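Local coordinates for lysosome-associated membrane glycoprotein 2 (Mus musculus, PDB 5GV3) that plays an important role in lysosome biogenesis and autophagy and regulates lysosomal pH by directly inhibiting the proton channel TMEM175, represented here by its first lumenal domain, at residues L2-T7 with A16-N21; Y81-I86 with I143-F148. All blocks are in the same frame, centred on the assembly; numbering follows the deposited sequence.

Contact 1 (L2-T7 with A16-N21). With ZN (zinc ion), chain C; ZN (zinc ion), chain E; NAG (2-acetamido-2-deoxy-beta-D-glucopyranose), chain L; NAG (2-acetamido-2-deoxy-beta-D-glucopyranose), chain M.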
ATOM      1  N   LEU A   2      -9.728  -0.783  -2.981  1.00 43.56           N
ATOM      2  CA  LEU A   2      -9.187   0.469  -2.445  1.00 36.21           C
ATOM      3  C   LEU A   2      -9.102   1.609  -3.466  1.00 36.44           C
ATOM      4  O   LEU A   2      -8.485   1.465  -4.518  1.00 36.83           O
ATOM      5  CB  LEU A   2      -7.822   0.207  -1.807  1.00 43.07           C
ATOM      6  CG  LEU A   2      -7.942  -0.875  -0.712  1.00 43.06           C
ATOM      7  CD1 LEU A   2      -6.579  -1.232  -0.148  1.00 37.85           C
ATOM      8  CD2 LEU A   2      -8.929  -0.508   0.395  1.00 42.03           C
ATOM      9  N   ILE A   3      -9.741   2.730  -3.157  1.00 39.65           N
ATOM     10  CA  ILE A   3      -9.684   3.898  -4.024  1.00 38.01           C
ATOM     11  C   ILE A   3      -9.371   5.132  -3.209  1.00 40.25           C
ATOM     12  O   ILE A   3     -10.077   5.470  -2.261  1.00 42.35           O
ATOM     13  CB  ILE A   3     -10.996   4.147  -4.792  1.00 45.46           C
ATOM     14  CG1 ILE A   3     -11.265   3.017  -5.786  1.00 51.09           C
ATOM     15  CG2 ILE A   3     -10.911   5.473  -5.542  1.00 46.13           C
ATOM     16  CD1 ILE A   3     -12.698   2.987  -6.293  1.00 51.72           C
ATOM     17  N   VAL A   4      -8.286   5.793  -3.587  1.00 40.25           N
ATOM     18  CA  VAL A   4      -7.898   7.052  -2.979  1.00 39.27           C
ATOM     19  C   VAL A   4      -7.836   8.102  -4.072  1.00 41.55           C
ATOM     20  O   VAL A   4      -6.939   8.077  -4.909  1.00 46.08           O
ATOM     21  CB  VAL A   4      -6.556   6.922  -2.243  1.00 34.13           C
ATOM     22  CG1 VAL A   4      -6.100   8.267  -1.688  1.00 34.21           C
ATOM     23  CG2 VAL A   4      -6.683   5.897  -1.118  1.00 43.27           C
ATOM     24  N   ASN A   5      -8.820   8.991  -4.077  1.00 44.31           N
ATOM     25  CA  ASN A   5      -8.933  10.030  -5.084  1.00 43.44           C
ATOM     26  C   ASN A   5      -8.830  11.390  -4.404  1.00 47.29           C
ATOM     27  O   ASN A   5      -9.828  11.922  -3.910  1.00 38.23           O
ATOM     28  CB  ASN A   5     -10.254   9.873  -5.846  1.00 36.78           C
ATOM     29  CG  ASN A   5     -10.444  10.908  -6.950  1.00 56.36           C
ATOM     30  OD1 ASN A   5      -9.588  11.761  -7.190  1.00 47.51           O
ATOM     31  ND2 ASN A   5     -11.579  10.818  -7.637  1.00 48.67           N
ATOM     32  N   LEU A   6      -7.609  11.919  -4.332  1.00 37.40           N
ATOM     33  CA  LEU A   6      -7.359  13.184  -3.668  1.00 43.02           C
ATOM     34  C   LEU A   6      -7.491  14.334  -4.660  1.00 39.26           C
ATOM     35  O   LEU A   6      -6.986  14.256  -5.779  1.00 49.22           O
ATOM     36  CB  LEU A   6      -5.961  13.197  -3.058  1.00 33.27           C
ATOM     37  CG  LEU A   6      -5.665  12.047  -2.091  1.00 47.64           C
ATOM     38  CD1 LEU A   6      -4.236  12.134  -1.596  1.00 36.74           C
ATOM     39  CD2 LEU A   6      -6.641  12.091  -0.945  1.00 36.09           C
ATOM     40  N   THR A   7      -8.157  15.404  -4.239  1.00 40.74           N
ATOM     41  CA  THR A   7      -8.382  16.554  -5.106  1.00 52.08           C
ATOM     42  C   THR A   7      -7.953  17.846  -4.431  1.00 54.86           C
ATOM     43  O   THR A   7      -8.014  17.965  -3.209  1.00 48.13           O
ATOM     44  CB  THR A   7      -9.862  16.695  -5.530  1.00 50.03           C
ATOM     45  OG1 THR A   7     -10.672  16.957  -4.375  1.00 43.36           O
ATOM     46  CG2 THR A   7     -10.365  15.440  -6.250  1.00 44.49           C
ATOM     47  N   ALA A  16      -5.410   6.662  -6.909  1.00 37.04           N
ATOM     48  CA  ALA A  16      -4.910   5.325  -6.642  1.00 36.12           C
ATOM     49  C   ALA A  16      -6.069   4.340  -6.534  1.00 35.81           C
ATOM     50  O   ALA A  16      -7.012   4.562  -5.785  1.00 38.49           O
ATOM     51  CB  ALA A  16      -4.073   5.316  -5.370  1.00 35.69           C
ATOM     52  N   GLU A  17      -5.991   3.271  -7.318  1.00 38.35           N
ATOM     53  CA  GLU A  17      -6.981   2.202  -7.344  1.00 40.73           C
ATOM     54  C   GLU A  17      -6.211   0.886  -7.297  1.00 38.67           C
ATOM     55  O   GLU A  17      -5.370   0.644  -8.159  1.00 40.59           O
ATOM     56  CB  GLU A  17      -7.846   2.359  -8.610  1.00 37.72           C
ATOM     57  CG  GLU A  17      -8.888   1.291  -9.024  1.00 54.27           C
ATOM     58  CD  GLU A  17      -9.568   1.646 -10.386  1.00 55.13           C
ATOM     59  OE1 GLU A  17      -9.399   2.781 -10.877  1.00 51.42           O
ATOM     60  OE2 GLU A  17     -10.277   0.827 -10.998  1.00 81.17           O
ATOM     61  N   TRP A  18      -6.469   0.054  -6.287  1.00 32.36           N
ATOM     62  CA  TRP A  18      -5.706  -1.184  -6.123  1.00 32.14           C
ATOM     63  C   TRP A  18      -6.301  -2.120  -5.066  1.00 37.58           C
ATOM     64  O   TRP A  18      -7.204  -1.741  -4.320  1.00 37.49           O
ATOM     65  CB  TRP A  18      -4.249  -0.863  -5.761  1.00 31.00           C
ATOM     66  CG  TRP A  18      -4.021  -0.512  -4.317  1.00 34.23           C
ATOM     67  CD1 TRP A  18      -3.420  -1.299  -3.388  1.00 37.33           C
ATOM     68  CD2 TRP A  18      -4.384   0.706  -3.634  1.00 37.82           C
ATOM     69  NE1 TRP A  18      -3.387  -0.662  -2.178  1.00 37.72           N
ATOM     70  CE2 TRP A  18      -3.964   0.571  -2.296  1.00 41.31           C
ATOM     71  CE3 TRP A  18      -5.022   1.885  -4.021  1.00 36.58           C
ATOM     72  CZ2 TRP A  18      -4.157   1.568  -1.342  1.00 40.31           C
ATOM     73  CZ3 TRP A  18      -5.214   2.880  -3.070  1.00 36.93           C
ATOM     74  CH2 TRP A  18      -4.784   2.712  -1.747  1.00 44.97           C
ATOM     75  N   GLU A  19      -5.798  -3.351  -5.030  1.00 37.06           N
ATOM     76  CA  GLU A  19      -6.188  -4.322  -4.012  1.00 34.25           C
ATOM     77  C   GLU A  19      -4.940  -4.864  -3.309  1.00 42.66           C
ATOM     78  O   GLU A  19      -3.904  -5.057  -3.932  1.00 39.83           O
ATOM     79  CB  GLU A  19      -7.005  -5.462  -4.632  1.00 36.70           C
ATOM     80  CG  GLU A  19      -8.334  -4.999  -5.270  1.00 46.85           C
ATOM     81  CD  GLU A  19      -9.350  -6.127  -5.479  1.00 36.94           C
ATOM     82  OE1 GLU A  19      -9.467  -6.995  -4.589  1.00 63.48           O
ATOM     83  OE2 GLU A  19     -10.047  -6.141  -6.522  1.00 74.65           O
ATOM     84  N   MET A  20      -5.027  -5.104  -2.009  1.00 38.55           N
ATOM     85  CA  MET A  20      -3.886  -5.683  -1.285  1.00 46.06           C
ATOM     86  C   MET A  20      -4.289  -6.602  -0.149  1.00 44.31           C
ATOM     87  O   MET A  20      -5.352  -6.438   0.443  1.00 43.18           O
ATOM     88  CB  MET A  20      -2.984  -4.557  -0.759  1.00 36.32           C
ATOM     89  CG  MET A  20      -3.701  -3.525   0.121  1.00 46.71           C
ATOM     90  SD  MET A  20      -2.633  -2.336   0.997  1.00 38.85           S
ATOM     91  CE  MET A  20      -1.578  -1.805  -0.276  1.00 50.32           C
ATOM     92  N   ASN A  21      -3.461  -7.605   0.112  1.00 37.03           N
ATOM     93  CA  ASN A  21      -3.636  -8.408   1.311  1.00 43.25           C
ATOM     94  C   ASN A  21      -2.258  -8.763   1.882  1.00 50.33           C
ATOM     95  O   ASN A  21      -1.225  -8.630   1.199  1.00 40.33           O
ATOM     96  CB  ASN A  21      -4.583  -9.625   1.087  1.00 39.11           C
ATOM     97  CG  ASN A  21      -4.049 -10.701   0.154  1.00 46.22           C
ATOM     98  OD1 ASN A  21      -2.852 -10.827  -0.094  1.00 54.16           O
ATOM     99  ND2 ASN A  21      -4.988 -11.518  -0.355  1.00 54.10           N
TER
HETATM  100 ZN    ZN C 201     -10.600   2.264 -12.394  1.00 45.33          ZN
HETATM  101 ZN    ZN E 203     -10.780  -7.866  -5.815  0.81 90.06          ZN
HETATM  102  C1  NAG L 210     -11.896  11.735  -8.686  1.00 50.91           C
HETATM  103  C2  NAG L 210     -12.716  11.081  -9.820  1.00 49.80           C
HETATM  104  C3  NAG L 210     -13.195  12.121 -10.839  1.00 60.02           C
HETATM  105  C4  NAG L 210     -13.891  13.276 -10.130  1.00 56.65           C
HETATM  106  C5  NAG L 210     -12.984  13.840  -9.039  1.00 51.22           C
HETATM  107  C6  NAG L 210     -13.643  14.936  -8.234  1.00 46.17           C
HETATM  108  C7  NAG L 210     -10.869   9.976 -11.172  1.00 64.59           C
HETATM  109  C8  NAG L 210     -10.147  11.290 -11.324  1.00 60.38           C
HETATM  110  N2  NAG L 210     -12.022   9.962 -10.472  1.00 49.50           N
HETATM  111  O3  NAG L 210     -14.079  11.521 -11.777  1.00 57.78           O
HETATM  112  O4  NAG L 210     -14.202  14.300 -11.067  1.00 54.39           O
HETATM  113  O5  NAG L 210     -12.651  12.799  -8.112  1.00 47.74           O
HETATM  114  O6  NAG L 210     -14.230  14.411  -7.049  1.00 59.33           O
HETATM  115  O7  NAG L 210     -10.419   8.949 -11.668  1.00 74.99           O
HETATM  116  C1  NAG M 211      -4.786 -12.632  -1.259  1.00 52.27           C
HETATM  117  C2  NAG M 211      -6.002 -13.566  -1.315  1.00 62.28           C
HETATM  118  C3  NAG M 211      -5.727 -14.731  -2.262  1.00 52.43           C
HETATM  119  C4  NAG M 211      -5.272 -14.215  -3.622  1.00 53.31           C
HETATM  120  C5  NAG M 211      -4.096 -13.255  -3.464  1.00 40.71           C
HETATM  121  C6  NAG M 211      -3.689 -12.608  -4.766  1.00 44.48           C
HETATM  122  C7  NAG M 211      -7.496 -13.721   0.632  1.00 67.40           C
HETATM  123  C8  NAG M 211      -7.702 -14.316   1.995  1.00 49.29           C
HETATM  124  N2  NAG M 211      -6.359 -14.056   0.008  1.00 61.14           N
HETATM  125  O3  NAG M 211      -6.903 -15.516  -2.412  1.00 61.48           O
HETATM  126  O4  NAG M 211      -4.891 -15.308  -4.450  1.00 52.37           O
HETATM  127  O5  NAG M 211      -4.463 -12.188  -2.579  1.00 51.85           O
HETATM  128  O6  NAG M 211      -4.707 -11.728  -5.218  1.00 49.89           O
HETATM  129  O7  NAG M 211      -8.320 -12.970   0.118  1.00 73.98           O
HETATM  130  O   HOH W   1     -10.127   4.140 -13.184  1.00 61.32           O
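Leu2 CB sits almost exactly over the centre of the six-membered ring of Trp18, 3.7 Å from the centroid and 1° off the ring normal, a CH-pi contact. CD1 of Leu2 lies above the ring plane, just beyond the rim at CE2, and meets CG of Met20 at 3.7 Å. Val4 comes to the same ring differently: its CG2 lies at the edge, in plane, 3.8 Å from CH2 of Trp18. A broad flat indole suits this spot because it offers one branched residue a face and the other a rim. A chi1 of 80° puts Trp18 CG between the backbone N and the carbonyl carbon. Leu2, Val4, Ala16 and Trp18 line one face of an antiparallel beta hairpin made by strands 2-8 and 11-28. Trp18 N donates to Leu2 O at 3.0 Å, while Val4 and Ala16 form a hydrogen-bonded pair, Val4 N to Ala16 O being nearly straight (168°). On the other face, Ile3 and Glu17 are a non-hydrogen-bonded pair. Glu17 binds a zinc ion through OE1 and OE2, with a water as a further ligand, and OE1 is also hydrogen-bonded to the Tyr15 hydroxyl; both carboxylate oxygens of Glu19 hold a second zinc. Against the apolar face, Ile60 and Ile62 of strand 59-64 pack on Ala16 and Trp18, whereas Asn5 ND2 carries an N-linked glycan.

Contact 2 (Y81-I86 with I143-F148). With NAG (2-acetamido-2-deoxy-beta-D-glucopyranose), chain O.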
ATOM      1  N   TYR A  81       8.994   9.970 -11.076  1.00 61.16           N
ATOM      2  CA  TYR A  81       8.599   9.960  -9.671  1.00 55.42           C
ATOM      3  C   TYR A  81       8.753   8.544  -9.158  1.00 53.98           C
ATOM      4  O   TYR A  81       8.555   7.576  -9.893  1.00 60.71           O
ATOM      5  CB  TYR A  81       7.186  10.527  -9.416  1.00 53.88           C
ATOM      6  CG  TYR A  81       5.963   9.695  -9.776  1.00 47.16           C
ATOM      7  CD1 TYR A  81       5.438   8.767  -8.880  1.00 41.11           C
ATOM      8  CD2 TYR A  81       5.277   9.915 -10.957  1.00 48.54           C
ATOM      9  CE1 TYR A  81       4.302   8.037  -9.183  1.00 52.26           C
ATOM     10  CE2 TYR A  81       4.138   9.193 -11.268  1.00 54.00           C
ATOM     11  CZ  TYR A  81       3.656   8.254 -10.381  1.00 47.43           C
ATOM     12  OH  TYR A  81       2.525   7.541 -10.693  1.00 57.36           O
ATOM     13  N   SER A  82       9.168   8.436  -7.902  1.00 51.78           N
ATOM     14  CA  SER A  82       9.437   7.135  -7.315  1.00 56.61           C
ATOM     15  C   SER A  82       8.339   6.713  -6.369  1.00 53.49           C
ATOM     16  O   SER A  82       7.776   7.536  -5.646  1.00 51.73           O
ATOM     17  CB  SER A  82      10.785   7.137  -6.586  1.00 48.36           C
ATOM     18  OG  SER A  82      10.845   8.180  -5.628  1.00 65.73           O
ATOM     19  N   ILE A  83       8.047   5.418  -6.393  1.00 50.37           N
ATOM     20  CA  ILE A  83       7.168   4.785  -5.430  1.00 44.50           C
ATOM     21  C   ILE A  83       8.089   4.105  -4.440  1.00 47.22           C
ATOM     22  O   ILE A  83       8.844   3.206  -4.800  1.00 52.34           O
ATOM     23  CB  ILE A  83       6.221   3.772  -6.083  1.00 46.15           C
ATOM     24  CG1 ILE A  83       5.361   4.451  -7.146  1.00 41.94           C
ATOM     25  CG2 ILE A  83       5.337   3.129  -5.042  1.00 39.13           C
ATOM     26  CD1 ILE A  83       4.579   3.484  -7.964  1.00 45.52           C
ATOM     27  N   HIS A  84       8.045   4.559  -3.196  1.00 38.58           N
ATOM     28  CA  HIS A  84       9.120   4.279  -2.260  1.00 58.45           C
ATOM     29  C   HIS A  84       8.582   4.164  -0.821  1.00 49.09           C
ATOM     30  O   HIS A  84       7.461   4.584  -0.538  1.00 42.54           O
ATOM     31  CB  HIS A  84      10.180   5.384  -2.423  1.00 47.71           C
ATOM     32  CG  HIS A  84      11.278   5.349  -1.409  1.00 70.74           C
ATOM     33  ND1 HIS A  84      11.967   4.205  -1.092  1.00 78.00           N
ATOM     34  CD2 HIS A  84      11.826   6.342  -0.670  1.00 60.84           C
ATOM     35  CE1 HIS A  84      12.883   4.486  -0.176  1.00 45.93           C
ATOM     36  NE2 HIS A  84      12.798   5.766   0.109  1.00 17.82           N
ATOM     37  N   ASP A  85       9.381   3.595   0.078  1.00 43.60           N
ATOM     38  CA  ASP A  85       9.054   3.541   1.504  1.00 40.93           C
ATOM     39  C   ASP A  85       7.691   2.917   1.792  1.00 49.30           C
ATOM     40  O   ASP A  85       6.905   3.459   2.564  1.00 53.82           O
ATOM     41  CB  ASP A  85       9.081   4.940   2.126  1.00 44.62           C
ATOM     42  CG  ASP A  85      10.433   5.604   2.016  1.00 55.80           C
ATOM     43  OD1 ASP A  85      11.460   4.933   2.221  1.00 66.43           O
ATOM     44  OD2 ASP A  85      10.468   6.808   1.716  1.00 59.04           O
ATOM     45  N   ILE A  86       7.409   1.783   1.173  1.00 44.97           N
ATOM     46  CA  ILE A  86       6.195   1.068   1.495  1.00 41.20           C
ATOM     47  C   ILE A  86       6.386   0.437   2.867  1.00 41.32           C
ATOM     48  O   ILE A  86       7.339  -0.307   3.092  1.00 42.47           O
ATOM     49  CB  ILE A  86       5.859  -0.010   0.458  1.00 37.82           C
ATOM     50  CG1 ILE A  86       5.694   0.618  -0.925  1.00 50.57           C
ATOM     51  CG2 ILE A  86       4.595  -0.762   0.861  1.00 35.76           C
ATOM     52  CD1 ILE A  86       5.520  -0.394  -2.036  1.00 48.20           C
ATOM     53  N   ILE A 143      -3.984  -2.641  -9.915  1.00 38.10           N
ATOM     54  CA  ILE A 143      -3.436  -1.311  -9.661  1.00 38.67           C
ATOM     55  C   ILE A 143      -3.666  -0.345 -10.809  1.00 43.16           C
ATOM     56  O   ILE A 143      -3.286  -0.626 -11.941  1.00 36.39           O
ATOM     57  CB  ILE A 143      -1.917  -1.386  -9.380  1.00 36.83           C
ATOM     58  CG1 ILE A 143      -1.636  -2.305  -8.192  1.00 42.12           C
ATOM     59  CG2 ILE A 143      -1.338   0.014  -9.166  1.00 37.62           C
ATOM     60  CD1 ILE A 143      -0.165  -2.698  -8.050  1.00 37.97           C
ATOM     61  N   HIS A 144      -4.322   0.776 -10.513  1.00 37.98           N
ATOM     62  CA  HIS A 144      -4.376   1.911 -11.426  1.00 44.40           C
ATOM     63  C   HIS A 144      -3.902   3.125 -10.641  1.00 46.31           C
ATOM     64  O   HIS A 144      -4.600   3.586  -9.736  1.00 40.14           O
ATOM     65  CB  HIS A 144      -5.791   2.122 -11.968  1.00 30.73           C
ATOM     66  CG  HIS A 144      -6.260   1.005 -12.844  1.00 39.30           C
ATOM     67  ND1 HIS A 144      -6.739  -0.184 -12.328  1.00 42.28           N
ATOM     68  CD2 HIS A 144      -6.269   0.859 -14.187  1.00 42.88           C
ATOM     69  CE1 HIS A 144      -7.055  -0.995 -13.322  1.00 52.28           C
ATOM     70  NE2 HIS A 144      -6.778  -0.386 -14.462  1.00 53.72           N
ATOM     71  N   LEU A 145      -2.735   3.654 -10.986  1.00 36.57           N
ATOM     72  CA  LEU A 145      -2.125   4.675 -10.151  1.00 41.20           C
ATOM     73  C   LEU A 145      -1.570   5.869 -10.916  1.00 40.23           C
ATOM     74  O   LEU A 145      -0.948   5.708 -11.963  1.00 40.24           O
ATOM     75  CB  LEU A 145      -1.009   4.047  -9.317  1.00 40.31           C
ATOM     76  CG  LEU A 145      -0.117   4.980  -8.497  1.00 40.05           C
ATOM     77  CD1 LEU A 145      -0.932   5.723  -7.461  1.00 49.96           C
ATOM     78  CD2 LEU A 145       0.982   4.181  -7.825  1.00 56.22           C
ATOM     79  N   GLN A 146      -1.817   7.064 -10.393  1.00 39.31           N
ATOM     80  CA  GLN A 146      -1.093   8.251 -10.841  1.00 40.00           C
ATOM     81  C   GLN A 146      -0.910   9.246  -9.703  1.00 32.30           C
ATOM     82  O   GLN A 146      -1.871   9.781  -9.156  1.00 37.22           O
ATOM     83  CB  GLN A 146      -1.787   8.943 -12.016  1.00 38.98           C
ATOM     84  CG  GLN A 146      -0.940  10.106 -12.554  1.00 42.28           C
ATOM     85  CD  GLN A 146      -1.569  10.841 -13.730  1.00 47.97           C
ATOM     86  OE1 GLN A 146      -2.745  10.657 -14.046  1.00 41.50           O
ATOM     87  NE2 GLN A 146      -0.772  11.668 -14.393  1.00 42.76           N
ATOM     88  N   ALA A 147       0.345   9.449  -9.323  1.00 43.74           N
ATOM     89  CA  ALA A 147       0.700  10.507  -8.397  1.00 36.81           C
ATOM     90  C   ALA A 147       1.035  11.754  -9.198  1.00 49.85           C
ATOM     91  O   ALA A 147       1.340  11.662 -10.392  1.00 43.13           O
ATOM     92  CB  ALA A 147       1.867  10.094  -7.529  1.00 43.81           C
ATOM     93  N   PHE A 148       0.946  12.908  -8.547  1.00 43.72           N
ATOM     94  CA  PHE A 148       1.277  14.183  -9.168  1.00 48.00           C
ATOM     95  C   PHE A 148       0.499  14.356 -10.463  1.00 54.29           C
ATOM     96  O   PHE A 148       1.071  14.391 -11.548  1.00 52.26           O
ATOM     97  CB  PHE A 148       2.787  14.288  -9.406  1.00 49.44           C
ATOM     98  CG  PHE A 148       3.611  13.920  -8.198  1.00 53.03           C
ATOM     99  CD1 PHE A 148       3.727  14.795  -7.129  1.00 49.13           C
ATOM    100  CD2 PHE A 148       4.263  12.700  -8.131  1.00 41.79           C
ATOM    101  CE1 PHE A 148       4.472  14.457  -6.012  1.00 43.89           C
ATOM    102  CE2 PHE A 148       5.018  12.355  -7.021  1.00 43.49           C
ATOM    103  CZ  PHE A 148       5.123  13.234  -5.958  1.00 42.68           C
TER
HETATM  104  C1  NAG O 213       8.766   8.978   2.991  1.00 85.88           C
HETATM  105  C2  NAG O 213       9.475  10.323   2.809  1.00 80.53           C
HETATM  106  C3  NAG O 213       9.939  10.857   4.166  1.00 87.92           C
HETATM  107  C4  NAG O 213       8.783  10.848   5.165  1.00 91.97           C
HETATM  108  C5  NAG O 213       8.125   9.469   5.187  1.00 87.07           C
HETATM  109  C6  NAG O 213       6.913   9.377   6.080  1.00 92.58           C
HETATM  110  C7  NAG O 213      11.232  11.210   1.320  1.00 88.64           C
HETATM  111  C8  NAG O 213      12.373  10.858   0.411  1.00 77.55           C
HETATM  112  N2  NAG O 213      10.606  10.179   1.895  1.00 78.49           N
HETATM  113  O3  NAG O 213      10.460  12.173   4.023  1.00 79.10           O
HETATM  114  O4  NAG O 213       9.257  11.164   6.469  1.00 88.98           O
HETATM  115  O5  NAG O 213       7.685   9.138   3.868  1.00 70.78           O
HETATM  116  O6  NAG O 213       6.217   8.158   5.853  1.00 86.19           O
HETATM  117  O7  NAG O 213      10.902  12.373   1.528  1.00 93.70           O
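The ring of Tyr81 has Ala147 CB and Phe148 CD2 over one face. Ala147 CB is 4.0 Å from the ring centroid, a CH-pi contact displaced toward CE1; a lone methyl is small enough to lie this close to an aromatic plane. Phe148 turns its edge toward the Tyr81 face in an offset edge-to-face pair, with centroids 5.5 Å apart and planes at 70°, while its CE2 reaches Tyr81 CB at 3.7 Å. The phenol oxygen suits the place because it accepts the N-H of Ala147: Ala147 N donates to Tyr81 OH over 3.2 Å, nearly straight at 174°. Beside the ring, Ile83 CD1 and Leu145 CD2 touch tip to tip at 3.7 Å, and the branched end of leucine suits this apolar interior. Phe74 of strand 68-76 also packs on Leu145, and Leu119 on Tyr81. The segment axes are 10.7 Å apart at closest and lie at 120°, a spacing at which side chains, instead of strand pairing, bridge two sheets, as in the beta-prism fold of LAMP lumenal domains.

In the fold
Contact 2 lies about 11 Å, centre to centre, from contact 1 and follows it along the chain. Their common ground is the mixed sheet, where strands 11-28 and 136-146 are antiparallel neighbours: Glu17 O and His144 N, 2.6 Å apart, are a probable hydrogen bond. Apolar side chains continue from one to the other, with Ala16 CB against Leu145 CD1 and Trp18 CB against Ile143 CG1. Contact 1 thus works within that sheet, pairing its first two strands, whereas contact 2 crosses to strand 81-91 of the separate four-stranded antiparallel sheet. Contact 1 closes a local hairpin and contact 2 brings together segments 57 residues apart, both within the buried core of this beta-prism domain.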